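Local coordinates for DNA primase (Aquifex aeolicus, PDB 2AU3), which is a DNA primase, an RNA polymerase that makes the short RNA primers from which DNA polymerase starts during DNA replication, at residues D110-F115 and E152-V157; E229-L234 and N281-F286; R11-I16 and Y90-D95; L186-I191 and G205-E210. All coordinates share one frame; numbering follows the deposited sequence.

Contact 1 of 4, residues D110-F115 and E152-V157; sequences DRVCDF and EALVKV
One face of the Phe115 ring is turned to Leu154 CA, and the ring crosses the Leu154 side chain at about a right angle. Leu154 CA sits over that face, 4.1 Å from the Phe115 ring centroid and 23° off its normal, which meets the geometry of a CH-pi contact. CG is anti to the backbone N (chi1 164°), which directs the ring toward helix 151-161, so that its tip, CE2 and CZ, reaches that helix: Phe115 CZ is 3.7 Å from Ala153 CB, and Phe115 CE2 is 3.7 Å from Leu154 CB. Val157 CG1 meets the near end of the ring obliquely, 4.0 Å from Phe115 CD1. On one flank Val112 crosses Leu154, with Val112 CG2 3.6 Å from Leu154 CD1; on the other, the Arg111 chain bends at chi2 and lays a guanidinium face against Val157 CB. An alanine here, without the ring that touches Leu154, Ala153 and Val157, would probably loosen the packing of the two helices. The local axes run 10.6 Å apart at 138°, an oblique, roughly antiparallel helix pair joining helix 101-122 to helix 151-161. Helix 101-122 also rests Val112 and Cys113 on Phe203 of strand 200-207, while Asp110 and Asp114 form salt bridges with Lys69 in helix 67-75.

Contact 2 of 4, residues E229-L234 and N281-F286; sequences ENLFGL and NLLSKF
Asn281 O is the best-held polar atom, taking two hydrogen bonds from its own segment. Ser284 OG donates the stronger, a very short bond of 2.5 Å to Asn281 O that lies in the carbonyl plane on a lone pair, at a C=O...donor angle of 127°; Lys285 N adds a weak one at 3.4 Å to the same Asn281 O. Asn281 lies on helix 277-284 of the Toprim fold, here packed against the short, weakly bonded edge strand 231-232 of the mixed sheet. Between the segments the contact is apolar and is made largely by leucines. Leu282, with CG anti to the backbone N, sends CD2 in among the partners: Leu282 CD2 is 3.6 Å from Glu229 O and meets the tip of Leu234 end to end, 3.6 Å from Leu234 CD2. Leu231 crosses Leu283 at about a right angle, its CD1 resting 3.9 Å from Leu283 CB. A type II turn from Leu231 to Leu234 places Leu234 just past the strand, with Gly233 (phi 87°) at the N-cap of helix 234-244; at these angles a side chain would run into the carbonyl O of Phe232, so glycine suits the position. Leu234 and Leu283 also both touch Val268 of strand 267-270, which extends the apolar layer beneath the helix. The Leu231 side chain lies about 11 Å from that of Glu251, a predicted ligand of catalytic magnesium. At the far end Leu234 CD1 stands over one face of Phe286, 4.2 Å from the ring centroid and 14° off the normal, a CH-pi contact.

Contact 3 of 4, residues R11-I16 and Y90-D95; sequences RREIDI and YGKKLD
Ile14 and Tyr90 form the close part of this contact, and the residues around them meet more loosely. Ile14 crosses the ring at about a right angle and puts CG1 over one face, 4.1 Å from the Tyr90 centroid and 26° off the normal, a CH-pi contact; its nearest ring atom is Tyr90 CE2, at 3.8 Å from Ile14 CG1. Ile14 is buried, and also touches Val19, Ala67, Ile68 and Leu86. Glu13 meets the ring less snugly, its CG 4.0 Å from Tyr90 CD1, and its carboxylate plane stands 88° to the ring. Towards Lys92 the fit is looser still: the closest pair is Glu13 CB and Lys92 CE, at 4.3 Å, and Glu13 OE1 and Lys92 NZ are 5.2 Å apart, so any attraction between these charges would act without contact. At the hydroxyl end a water bridges the segments, 2.6 Å from Tyr90 OH and weakly bonded by Asp15 N at 3.3 Å. Asp15 OD1 is occupied elsewhere, capping Val17 N at the start of helix 16-23 and bonding Gln54. Two helix ends thus meet in the zinc-binding domain: the close of helix 6-13, and that of helix 79-90, where Gly91 completes a Schellman motif.

Contact 4 of 4, residues L186-I191 and G205-E210; sequences LRRVVI and GRRIVE
Backbone pairing comes first: strands 188-191 and 205-207 run antiparallel, their local axes at 158°. Val189 and Arg206 are a hydrogen-bonded pair, with Arg206 N to Val189 O at 2.9 Å and nearly straight (166°), and Val189 N to Arg206 O at 3.1 Å. Gly205 CA adds a CH...O contact to the same Val189 O. Among polar side chains, Arg188 extends from CG to NE across the partner strand and donates NH1 to Gly205 O at 3.1 Å, from above the carbonyl plane. Arg207 CB lies over the centre of this guanidinium, and the two guanidinium planes are turned 75° apart. Arg188 NH2 and Arg207 NE approach to 4.4 Å despite like charge; backbone carbonyls of Pro214 and Ser213, respectively, accept from them. A CB on Gly205 would clash with Arg188 CD. A leucine here, with no guanidinium to bond Gly205 O and Pro214 O, would probably loosen Arg188's hold on the neighbouring strand. Val189 CG2 and Ile208 CG2 make an apolar contact at 3.8 Å; the aliphatic part of Arg187 adds a van der Waals contact, CG to Val209 CG1 at 3.7 Å. The hairpin forms the middle of a four-strand antiparallel sheet between strands 146-147 and 216-218, with Val189 and Ile208 packed on helix 124-132.

Contact 3 is a surface contact in the zinc-binding domain, while contacts 1, 2 and 4 are partly buried. Contacts 1 and 4 share strand 200-207 as a neighbour: contact 4 pairs it with strand 188-194, and Phe203 on it meets the helix of contact 1; their centres are 16 Å apart. Contacts 2 and 4 touch directly, Phe232 CZ lying 3.4 Å from Ile191 CG2, where the Toprim sheet meets the antiparallel sheet that holds strands 188-194 and 200-207. Contact 1, helix on helix, and contact 2, strand and turn on helix, are apolar with CH-pi contacts; contact 3 adds a water bridge, weak on the Asp15 side, at the tyrosine hydroxyl; contact 4 relies on backbone and arginine hydrogen bonds.

Contact 1 of 4, residues D110-F115 and E152-V157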
loop_
_atom_site.group_PDB
_atom_site.type_symbol
_atom_site.label_atom_id
_atom_site.label_comp_id
_atom_site.label_asym_id
_atom_site.label_seq_id
_atom_site.Cartn_x
_atom_site.Cartn_y
_atom_site.Cartn_z
ATOM N N ASP A 110 9.916 6.805 9.124
ATOM C CA ASP A 110 9.244 5.914 10.048
ATOM C C ASP A 110 8.832 6.612 11.344
ATOM O O ASP A 110 7.746 6.343 11.884
ATOM C CB ASP A 110 10.114 4.697 10.348
ATOM C CG ASP A 110 9.389 3.685 11.203
ATOM O OD1 ASP A 110 8.544 2.918 10.650
ATOM O OD2 ASP A 110 9.531 3.648 12.442
ATOM N N ARG A 111 9.694 7.497 11.843
ATOM C CA ARG A 111 9.380 8.258 13.041
ATOM C C ARG A 111 8.229 9.241 12.797
ATOM O O ARG A 111 7.444 9.549 13.703
ATOM C CB ARG A 111 10.609 9.032 13.523
ATOM C CG ARG A 111 10.327 9.896 14.727
ATOM C CD ARG A 111 9.961 9.037 15.951
ATOM N NE ARG A 111 9.640 9.797 17.143
ATOM C CZ ARG A 111 8.412 10.162 17.497
ATOM N NH1 ARG A 111 7.359 9.898 16.710
ATOM N NH2 ARG A 111 8.240 10.811 18.640
ATOM N N VAL A 112 8.195 9.800 11.600
ATOM C CA VAL A 112 7.153 10.741 11.238
ATOM C C VAL A 112 5.823 9.979 11.090
ATOM O O VAL A 112 4.779 10.459 11.494
ATOM C CB VAL A 112 7.521 11.513 9.951
ATOM C CG1 VAL A 112 6.306 12.270 9.371
ATOM C CG2 VAL A 112 8.655 12.494 10.228
ATOM N N CYS A 113 5.889 8.767 10.570
ATOM C CA CYS A 113 4.720 7.880 10.543
ATOM C C CYS A 113 4.133 7.669 11.950
ATOM O O CYS A 113 2.917 7.799 12.154
ATOM C CB CYS A 113 5.095 6.535 9.905
ATOM S SG CYS A 113 3.693 5.390 9.704
ATOM N N ASP A 114 5.002 7.421 12.932
ATOM C CA ASP A 114 4.582 7.208 14.332
ATOM C C ASP A 114 3.949 8.449 14.923
ATOM O O ASP A 114 3.010 8.360 15.732
ATOM C CB ASP A 114 5.784 6.818 15.205
ATOM C CG ASP A 114 6.445 5.505 14.752
ATOM O OD1 ASP A 114 5.751 4.610 14.192
ATOM O OD2 ASP A 114 7.669 5.299 14.902
ATOM N N PHE A 115 4.480 9.605 14.540
ATOM C CA PHE A 115 3.970 10.896 14.993
ATOM C C PHE A 115 2.525 11.121 14.508
ATOM O O PHE A 115 1.623 11.476 15.285
ATOM C CB PHE A 115 4.893 12.025 14.490
ATOM C CG PHE A 115 4.279 13.387 14.578
ATOM C CD1 PHE A 115 4.068 13.987 15.816
ATOM C CD2 PHE A 115 3.875 14.054 13.430
ATOM C CE1 PHE A 115 3.466 15.248 15.913
ATOM C CE2 PHE A 115 3.281 15.313 13.510
ATOM C CZ PHE A 115 3.087 15.913 14.765
ATOM N N GLU A 152 4.870 22.666 13.767
ATOM C CA GLU A 152 5.808 22.854 14.877
ATOM C C GLU A 152 5.975 21.576 15.728
ATOM O O GLU A 152 7.102 21.232 16.140
ATOM C CB GLU A 152 5.441 24.085 15.707
ATOM C CG GLU A 152 5.626 25.404 14.941
ATOM C CD GLU A 152 7.079 25.663 14.520
ATOM O OE1 GLU A 152 7.994 25.378 15.312
ATOM O OE2 GLU A 152 7.315 26.153 13.392
ATOM N N ALA A 153 4.877 20.844 15.940
ATOM C CA ALA A 153 4.943 19.563 16.653
ATOM C C ALA A 153 5.845 18.565 15.895
ATOM O O ALA A 153 6.696 17.916 16.498
ATOM C CB ALA A 153 3.542 18.971 16.843
ATOM N N LEU A 154 5.630 18.441 14.587
ATOM C CA LEU A 154 6.435 17.552 13.729
ATOM C C LEU A 154 7.915 17.966 13.766
ATOM O O LEU A 154 8.802 17.125 13.915
ATOM C CB LEU A 154 5.905 17.587 12.280
ATOM C CG LEU A 154 6.670 16.882 11.141
ATOM C CD1 LEU A 154 7.022 15.431 11.467
ATOM C CD2 LEU A 154 5.881 16.932 9.852
ATOM N N VAL A 155 8.176 19.255 13.582
ATOM C CA VAL A 155 9.554 19.755 13.557
ATOM C C VAL A 155 10.277 19.455 14.883
ATOM O O VAL A 155 11.425 19.008 14.887
ATOM C CB VAL A 155 9.607 21.270 13.225
ATOM C CG1 VAL A 155 10.936 21.882 13.666
ATOM C CG2 VAL A 155 9.369 21.501 11.747
ATOM N N LYS A 156 9.581 19.668 15.995
ATOM C CA LYS A 156 10.134 19.381 17.310
ATOM C C LYS A 156 10.547 17.907 17.463
ATOM O O LYS A 156 11.623 17.611 18.005
ATOM C CB LYS A 156 9.147 19.785 18.407
ATOM C CG LYS A 156 9.706 19.733 19.830
ATOM C CD LYS A 156 8.568 19.869 20.866
ATOM C CE LYS A 156 8.864 19.093 22.149
ATOM N NZ LYS A 156 8.108 17.778 22.242
ATOM N N VAL A 157 9.719 16.974 16.987
ATOM C CA VAL A 157 10.110 15.563 17.100
ATOM C C VAL A 157 11.302 15.254 16.217
ATOM O O VAL A 157 12.157 14.450 16.586
ATOM C CB VAL A 157 8.960 14.526 16.857
ATOM C CG1 VAL A 157 7.617 14.999 17.380
ATOM C CG2 VAL A 157 8.890 14.091 15.411
#

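Contact 2 of 4, residues E229-L234 and N281-F286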
loop_
_atom_site.group_PDB
_atom_site.type_symbol
_atom_site.label_atom_id
_atom_site.label_comp_id
_atom_site.label_asym_id
_atom_site.label_seq_id
_atom_site.Cartn_x
_atom_site.Cartn_y
_atom_site.Cartn_z
ATOM N N GLU A 229 6.244 3.678 -9.501
ATOM C CA GLU A 229 6.946 2.396 -9.366
ATOM C C GLU A 229 6.474 1.551 -8.165
ATOM O O GLU A 229 6.990 0.447 -7.920
ATOM C CB GLU A 229 8.447 2.660 -9.268
ATOM C CG GLU A 229 9.007 3.364 -10.511
ATOM C CD GLU A 229 10.517 3.525 -10.467
ATOM O OE1 GLU A 229 11.192 2.717 -9.782
ATOM O OE2 GLU A 229 11.026 4.463 -11.117
ATOM N N ASN A 230 5.492 2.074 -7.431
ATOM C CA ASN A 230 4.976 1.432 -6.218
ATOM C C ASN A 230 3.461 1.224 -6.272
ATOM O O ASN A 230 2.754 1.976 -6.940
ATOM C CB ASN A 230 5.337 2.275 -4.989
ATOM C CG ASN A 230 6.819 2.230 -4.664
ATOM O OD1 ASN A 230 7.276 1.300 -4.011
ATOM N ND2 ASN A 230 7.581 3.225 -5.143
ATOM N N LEU A 231 2.967 0.215 -5.558
ATOM C CA LEU A 231 1.529 0.017 -5.449
ATOM C C LEU A 231 1.112 0.121 -3.999
ATOM O O LEU A 231 1.682 -0.560 -3.128
ATOM C CB LEU A 231 1.090 -1.355 -6.012
ATOM C CG LEU A 231 1.054 -1.500 -7.539
ATOM C CD1 LEU A 231 1.096 -2.965 -7.929
ATOM C CD2 LEU A 231 -0.178 -0.822 -8.125
ATOM N N PHE A 232 0.113 0.950 -3.735
ATOM C CA PHE A 232 -0.469 0.985 -2.409
ATOM C C PHE A 232 -1.032 -0.381 -2.045
ATOM O O PHE A 232 -1.770 -1.001 -2.842
ATOM C CB PHE A 232 -1.589 2.017 -2.323
ATOM C CG PHE A 232 -2.126 2.194 -0.918
ATOM C CD1 PHE A 232 -1.297 2.689 0.090
ATOM C CD2 PHE A 232 -3.443 1.873 -0.609
ATOM C CE1 PHE A 232 -1.778 2.856 1.397
ATOM C CE2 PHE A 232 -3.944 2.041 0.700
ATOM C CZ PHE A 232 -3.113 2.520 1.696
ATOM N N GLY A 233 -0.721 -0.826 -0.829
ATOM C CA GLY A 233 -1.256 -2.057 -0.305
ATOM C C GLY A 233 -0.477 -3.318 -0.657
ATOM O O GLY A 233 -0.779 -4.384 -0.133
ATOM N N LEU A 234 0.519 -3.228 -1.535
ATOM C CA LEU A 234 1.245 -4.434 -1.919
ATOM C C LEU A 234 1.855 -5.191 -0.723
ATOM O O LEU A 234 1.696 -6.414 -0.605
ATOM C CB LEU A 234 2.283 -4.146 -3.001
ATOM C CG LEU A 234 2.933 -5.324 -3.692
ATOM C CD1 LEU A 234 1.881 -6.235 -4.367
ATOM C CD2 LEU A 234 3.909 -4.761 -4.724
ATOM N N ASN A 281 3.877 -4.098 -14.382
ATOM C CA ASN A 281 5.054 -4.973 -14.321
ATOM C C ASN A 281 5.279 -5.478 -12.891
ATOM O O ASN A 281 5.467 -6.665 -12.680
ATOM C CB ASN A 281 6.335 -4.244 -14.779
ATOM C CG ASN A 281 6.346 -3.892 -16.290
ATOM O OD1 ASN A 281 7.221 -3.171 -16.746
ATOM N ND2 ASN A 281 5.369 -4.377 -17.036
ATOM N N LEU A 282 5.311 -4.562 -11.914
ATOM C CA LEU A 282 5.501 -4.950 -10.518
ATOM C C LEU A 282 4.408 -5.934 -10.065
ATOM O O LEU A 282 4.694 -6.989 -9.477
ATOM C CB LEU A 282 5.554 -3.713 -9.601
ATOM C CG LEU A 282 5.496 -3.969 -8.084
ATOM C CD1 LEU A 282 6.817 -4.642 -7.576
ATOM C CD2 LEU A 282 5.224 -2.640 -7.319
ATOM N N LEU A 283 3.152 -5.618 -10.363
ATOM C CA LEU A 283 2.067 -6.529 -9.975
ATOM C C LEU A 283 2.279 -7.928 -10.557
ATOM O O LEU A 283 2.047 -8.932 -9.861
ATOM C CB LEU A 283 0.697 -5.969 -10.401
ATOM C CG LEU A 283 -0.598 -6.667 -9.958
ATOM C CD1 LEU A 283 -0.578 -7.098 -8.482
ATOM C CD2 LEU A 283 -1.832 -5.746 -10.248
ATOM N N SER A 284 2.753 -7.995 -11.808
ATOM C CA SER A 284 2.948 -9.280 -12.496
ATOM C C SER A 284 3.967 -10.196 -11.815
ATOM O O SER A 284 3.921 -11.409 -11.984
ATOM C CB SER A 284 3.330 -9.086 -13.946
ATOM O OG SER A 284 4.644 -8.571 -14.047
ATOM N N LYS A 285 4.871 -9.616 -11.048
ATOM C CA LYS A 285 5.798 -10.410 -10.237
ATOM C C LYS A 285 5.088 -11.154 -9.093
ATOM O O LYS A 285 5.674 -12.076 -8.498
ATOM C CB LYS A 285 6.926 -9.527 -9.657
ATOM C CG LYS A 285 7.704 -8.705 -10.675
ATOM C CD LYS A 285 8.899 -8.018 -9.962
ATOM C CE LYS A 285 9.576 -6.935 -10.811
ATOM N NZ LYS A 285 10.065 -5.746 -9.978
ATOM N N PHE A 286 3.845 -10.780 -8.770
ATOM C CA PHE A 286 3.136 -11.433 -7.642
ATOM C C PHE A 286 1.986 -12.284 -8.085
ATOM O O PHE A 286 1.532 -13.165 -7.347
ATOM C CB PHE A 286 2.647 -10.412 -6.612
ATOM C CG PHE A 286 3.766 -9.673 -5.951
ATOM C CD1 PHE A 286 4.265 -10.104 -4.726
ATOM C CD2 PHE A 286 4.383 -8.605 -6.596
ATOM C CE1 PHE A 286 5.348 -9.455 -4.118
ATOM C CE2 PHE A 286 5.456 -7.961 -6.006
ATOM C CZ PHE A 286 5.936 -8.382 -4.759
#

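Contact 3 of 4, residues R11-I16 and Y90-D95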
loop_
_atom_site.group_PDB
_atom_site.type_symbol
_atom_site.label_atom_id
_atom_site.label_comp_id
_atom_site.label_asym_id
_atom_site.label_seq_id
_atom_site.Cartn_x
_atom_site.Cartn_y
_atom_site.Cartn_z
ATOM N N ARG A 11 21.523 -4.853 12.608
ATOM C CA ARG A 11 20.177 -5.372 12.478
ATOM C C ARG A 11 20.173 -6.865 12.153
ATOM O O ARG A 11 19.364 -7.595 12.695
ATOM C CB ARG A 11 19.394 -4.637 11.417
ATOM C CG ARG A 11 19.093 -3.203 11.752
ATOM C CD ARG A 11 18.859 -2.419 10.518
ATOM N NE ARG A 11 18.168 -1.181 10.799
ATOM C CZ ARG A 11 18.230 -0.128 10.019
ATOM N NH1 ARG A 11 18.959 -0.179 8.897
ATOM N NH2 ARG A 11 17.543 0.959 10.332
ATOM N N ARG A 12 21.068 -7.293 11.265
ATOM C CA ARG A 12 21.199 -8.723 10.924
ATOM C C ARG A 12 21.487 -9.612 12.153
ATOM O O ARG A 12 20.918 -10.699 12.301
ATOM C CB ARG A 12 22.275 -8.938 9.854
ATOM C CG ARG A 12 21.917 -8.406 8.445
ATOM C CD ARG A 12 23.160 -8.260 7.523
ATOM N NE ARG A 12 22.825 -7.724 6.199
ATOM C CZ ARG A 12 22.410 -8.457 5.165
ATOM N NH1 ARG A 12 22.280 -9.774 5.282
ATOM N NH2 ARG A 12 22.118 -7.868 4.003
ATOM N N GLU A 13 22.348 -9.128 13.039
ATOM C CA GLU A 13 22.773 -9.874 14.218
ATOM C C GLU A 13 21.696 -9.981 15.313
ATOM O O GLU A 13 21.684 -10.958 16.076
ATOM C CB GLU A 13 24.035 -9.228 14.799
ATOM C CG GLU A 13 24.626 -9.971 15.993
ATOM C CD GLU A 13 25.459 -11.178 15.588
ATOM O OE1 GLU A 13 25.517 -11.509 14.368
ATOM O OE2 GLU A 13 26.048 -11.803 16.492
ATOM N N ILE A 14 20.812 -8.981 15.412
ATOM C CA ILE A 14 19.787 -8.983 16.470
ATOM C C ILE A 14 18.678 -9.980 16.157
ATOM O O ILE A 14 18.301 -10.147 14.999
ATOM C CB ILE A 14 19.148 -7.585 16.647
ATOM C CG1 ILE A 14 20.155 -6.597 17.227
ATOM C CG2 ILE A 14 17.972 -7.676 17.574
ATOM C CD1 ILE A 14 19.824 -5.157 16.861
ATOM N N ASP A 15 18.174 -10.653 17.188
ATOM C CA ASP A 15 16.939 -11.419 17.074
ATOM C C ASP A 15 15.931 -10.711 17.953
ATOM O O ASP A 15 16.117 -10.618 19.165
ATOM C CB ASP A 15 17.137 -12.877 17.554
ATOM C CG ASP A 15 15.910 -13.768 17.293
ATOM O OD1 ASP A 15 14.783 -13.248 17.044
ATOM O OD2 ASP A 15 15.976 -15.017 17.306
ATOM N N ILE A 16 14.871 -10.187 17.339
ATOM C CA ILE A 16 13.893 -9.382 18.064
ATOM C C ILE A 16 13.281 -10.109 19.262
ATOM O O ILE A 16 12.951 -9.485 20.262
ATOM C CB ILE A 16 12.799 -8.889 17.110
ATOM C CG1 ILE A 16 11.939 -7.819 17.787
ATOM C CG2 ILE A 16 11.971 -10.074 16.558
ATOM C CD1 ILE A 16 11.063 -7.024 16.768
ATOM N N TYR A 90 25.521 -6.473 21.972
ATOM C CA TYR A 90 25.790 -7.523 21.002
ATOM C C TYR A 90 27.267 -7.574 20.603
ATOM O O TYR A 90 27.681 -8.483 19.896
ATOM C CB TYR A 90 24.866 -7.390 19.773
ATOM C CG TYR A 90 23.497 -8.036 19.971
ATOM C CD1 TYR A 90 23.295 -9.406 19.724
ATOM C CD2 TYR A 90 22.409 -7.283 20.422
ATOM C CE1 TYR A 90 22.018 -10.008 19.928
ATOM C CE2 TYR A 90 21.142 -7.868 20.631
ATOM C CZ TYR A 90 20.951 -9.221 20.376
ATOM O OH TYR A 90 19.704 -9.764 20.602
ATOM N N GLY A 91 28.064 -6.615 21.075
ATOM C CA GLY A 91 29.487 -6.588 20.750
ATOM C C GLY A 91 29.728 -6.244 19.285
ATOM O O GLY A 91 30.639 -6.762 18.638
ATOM N N LYS A 92 28.877 -5.376 18.760
ATOM C CA LYS A 92 29.008 -4.910 17.394
ATOM C C LYS A 92 29.376 -3.438 17.451
ATOM O O LYS A 92 29.008 -2.733 18.394
ATOM C CB LYS A 92 27.700 -5.106 16.616
ATOM C CG LYS A 92 27.327 -6.580 16.309
ATOM C CD LYS A 92 28.278 -7.244 15.282
ATOM C CE LYS A 92 27.728 -7.183 13.850
ATOM N NZ LYS A 92 28.717 -7.701 12.817
ATOM N N LYS A 93 30.110 -2.984 16.447
ATOM C CA LYS A 93 30.538 -1.602 16.388
ATOM C C LYS A 93 29.396 -0.747 15.815
ATOM O O LYS A 93 28.593 -1.225 15.008
ATOM C CB LYS A 93 31.835 -1.489 15.576
ATOM C CG LYS A 93 31.758 -0.684 14.274
ATOM C CD LYS A 93 32.266 -1.493 13.073
ATOM C CE LYS A 93 33.693 -1.105 12.671
ATOM N NZ LYS A 93 34.628 -2.290 12.681
ATOM N N LEU A 94 29.289 0.485 16.290
ATOM C CA LEU A 94 28.383 1.466 15.698
ATOM C C LEU A 94 28.830 2.887 16.028
ATOM O O LEU A 94 28.548 3.393 17.110
ATOM C CB LEU A 94 26.933 1.230 16.148
ATOM C CG LEU A 94 25.846 2.163 15.589
ATOM C CD1 LEU A 94 25.386 1.714 14.219
ATOM C CD2 LEU A 94 24.689 2.199 16.544
ATOM N N ASP A 95 29.535 3.518 15.094
ATOM C CA ASP A 95 29.924 4.920 15.246
ATOM C C ASP A 95 28.825 5.789 14.652
ATOM O O ASP A 95 28.547 5.702 13.456
ATOM C CB ASP A 95 31.277 5.212 14.578
ATOM C CG ASP A 95 31.766 4.058 13.700
ATOM O OD1 ASP A 95 31.135 3.808 12.652
ATOM O OD2 ASP A 95 32.765 3.344 13.977
HETATM O O HOH W 1 19.556 -12.202 19.765
#

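Contact 4 of 4, residues L186-I191 and G205-E210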
loop_
_atom_site.group_PDB
_atom_site.type_symbol
_atom_site.label_atom_id
_atom_site.label_comp_id
_atom_site.label_asym_id
_atom_site.label_seq_id
_atom_site.Cartn_x
_atom_site.Cartn_y
_atom_site.Cartn_z
ATOM N N LEU A 186 -0.066 19.025 6.339
ATOM C CA LEU A 186 -0.772 19.717 7.431
ATOM C C LEU A 186 -2.295 19.608 7.327
ATOM O O LEU A 186 -2.861 19.878 6.278
ATOM C CB LEU A 186 -0.354 21.195 7.509
ATOM C CG LEU A 186 -0.864 21.990 8.710
ATOM C CD1 LEU A 186 -0.349 21.378 10.020
ATOM C CD2 LEU A 186 -0.395 23.442 8.595
ATOM N N ARG A 187 -2.928 19.145 8.410
ATOM C CA ARG A 187 -4.384 19.107 8.515
ATOM C C ARG A 187 -5.030 17.965 7.737
ATOM O O ARG A 187 -6.231 17.896 7.652
ATOM C CB ARG A 187 -4.979 20.470 8.095
ATOM C CG ARG A 187 -6.250 20.879 8.821
ATOM C CD ARG A 187 -6.109 21.083 10.336
ATOM N NE ARG A 187 -5.169 22.151 10.673
ATOM C CZ ARG A 187 -4.283 22.083 11.653
ATOM N NH1 ARG A 187 -4.204 20.997 12.411
ATOM N NH2 ARG A 187 -3.462 23.096 11.874
ATOM N N ARG A 188 -4.233 17.064 7.173
ATOM C CA ARG A 188 -4.773 15.960 6.382
ATOM C C ARG A 188 -4.733 14.656 7.148
ATOM O O ARG A 188 -3.885 14.465 8.018
ATOM C CB ARG A 188 -3.992 15.772 5.078
ATOM C CG ARG A 188 -4.058 16.956 4.137
ATOM C CD ARG A 188 -3.268 16.783 2.841
ATOM N NE ARG A 188 -3.477 17.992 2.043
ATOM C CZ ARG A 188 -4.264 18.072 0.989
ATOM N NH1 ARG A 188 -4.868 16.979 0.515
ATOM N NH2 ARG A 188 -4.435 19.248 0.398
ATOM N N VAL A 189 -5.641 13.750 6.802
ATOM C CA VAL A 189 -5.537 12.365 7.246
ATOM C C VAL A 189 -4.433 11.776 6.380
ATOM O O VAL A 189 -4.433 11.965 5.181
ATOM C CB VAL A 189 -6.884 11.611 7.085
ATOM C CG1 VAL A 189 -6.687 10.037 7.104
ATOM C CG2 VAL A 189 -7.873 12.071 8.215
ATOM N N VAL A 190 -3.454 11.143 7.016
ATOM C CA VAL A 190 -2.265 10.713 6.358
ATOM C C VAL A 190 -2.363 9.220 6.121
ATOM O O VAL A 190 -2.734 8.462 7.018
ATOM C CB VAL A 190 -1.016 11.032 7.201
ATOM C CG1 VAL A 190 0.191 10.389 6.592
ATOM C CG2 VAL A 190 -0.800 12.577 7.323
ATOM N N ILE A 191 -2.033 8.810 4.902
ATOM C CA ILE A 191 -1.995 7.397 4.545
ATOM C C ILE A 191 -0.570 7.072 4.120
ATOM O O ILE A 191 -0.121 7.477 3.040
ATOM C CB ILE A 191 -3.003 7.090 3.385
ATOM C CG1 ILE A 191 -4.402 7.640 3.707
ATOM C CG2 ILE A 191 -3.084 5.600 3.112
ATOM C CD1 ILE A 191 -4.727 8.974 2.978
ATOM N N GLY A 205 -2.034 12.227 1.583
ATOM C CA GLY A 205 -2.793 13.003 2.530
ATOM C C GLY A 205 -4.127 13.403 1.921
ATOM O O GLY A 205 -4.173 13.992 0.838
ATOM N N ARG A 206 -5.197 13.089 2.633
ATOM C CA ARG A 206 -6.569 13.394 2.195
ATOM C C ARG A 206 -7.021 14.583 3.014
ATOM O O ARG A 206 -7.093 14.496 4.216
ATOM C CB ARG A 206 -7.478 12.192 2.515
ATOM C CG ARG A 206 -8.999 12.467 2.470
ATOM C CD ARG A 206 -9.453 13.219 1.227
ATOM N NE ARG A 206 -10.495 12.499 0.497
ATOM C CZ ARG A 206 -11.701 12.984 0.232
ATOM N NH1 ARG A 206 -12.035 14.209 0.634
ATOM N NH2 ARG A 206 -12.578 12.242 -0.442
ATOM N N ARG A 207 -7.329 15.708 2.397
ATOM C CA ARG A 207 -7.721 16.819 3.254
ATOM C C ARG A 207 -9.153 16.641 3.812
ATOM O O ARG A 207 -10.015 16.018 3.174
ATOM C CB ARG A 207 -7.449 18.173 2.597
ATOM C CG ARG A 207 -8.582 18.790 1.890
ATOM C CD ARG A 207 -8.241 20.161 1.342
ATOM N NE ARG A 207 -8.737 20.297 -0.018
ATOM C CZ ARG A 207 -10.027 20.288 -0.334
ATOM N NH1 ARG A 207 -10.935 20.182 0.624
ATOM N NH2 ARG A 207 -10.413 20.410 -1.596
ATOM N N ILE A 208 -9.346 17.070 5.054
ATOM C CA ILE A 208 -10.630 16.924 5.730
ATOM C C ILE A 208 -11.240 18.292 6.045
ATOM O O ILE A 208 -12.372 18.376 6.525
ATOM C CB ILE A 208 -10.495 16.065 7.017
ATOM C CG1 ILE A 208 -9.394 16.620 7.946
ATOM C CG2 ILE A 208 -10.255 14.594 6.644
ATOM C CD1 ILE A 208 -9.369 16.011 9.353
ATOM N N VAL A 209 -10.477 19.356 5.790
ATOM C CA VAL A 209 -11.020 20.713 5.881
ATOM C C VAL A 209 -11.310 21.281 4.490
ATOM O O VAL A 209 -10.753 20.813 3.502
ATOM C CB VAL A 209 -10.098 21.660 6.694
ATOM C CG1 VAL A 209 -9.845 21.087 8.097
ATOM C CG2 VAL A 209 -8.777 21.901 5.976
ATOM N N GLU A 210 -12.191 22.280 4.430
ATOM C CA GLU A 210 -12.484 23.025 3.197
ATOM C C GLU A 210 -11.369 24.014 2.857
ATOM O O GLU A 210 -11.038 24.888 3.661
ATOM C CB GLU A 210 -13.818 23.770 3.332
ATOM C CG GLU A 210 -14.953 23.106 2.583
ATOM C CD GLU A 210 -16.320 23.478 3.131
ATOM O OE1 GLU A 210 -16.814 24.585 2.800
ATOM O OE2 GLU A 210 -16.906 22.654 3.875
#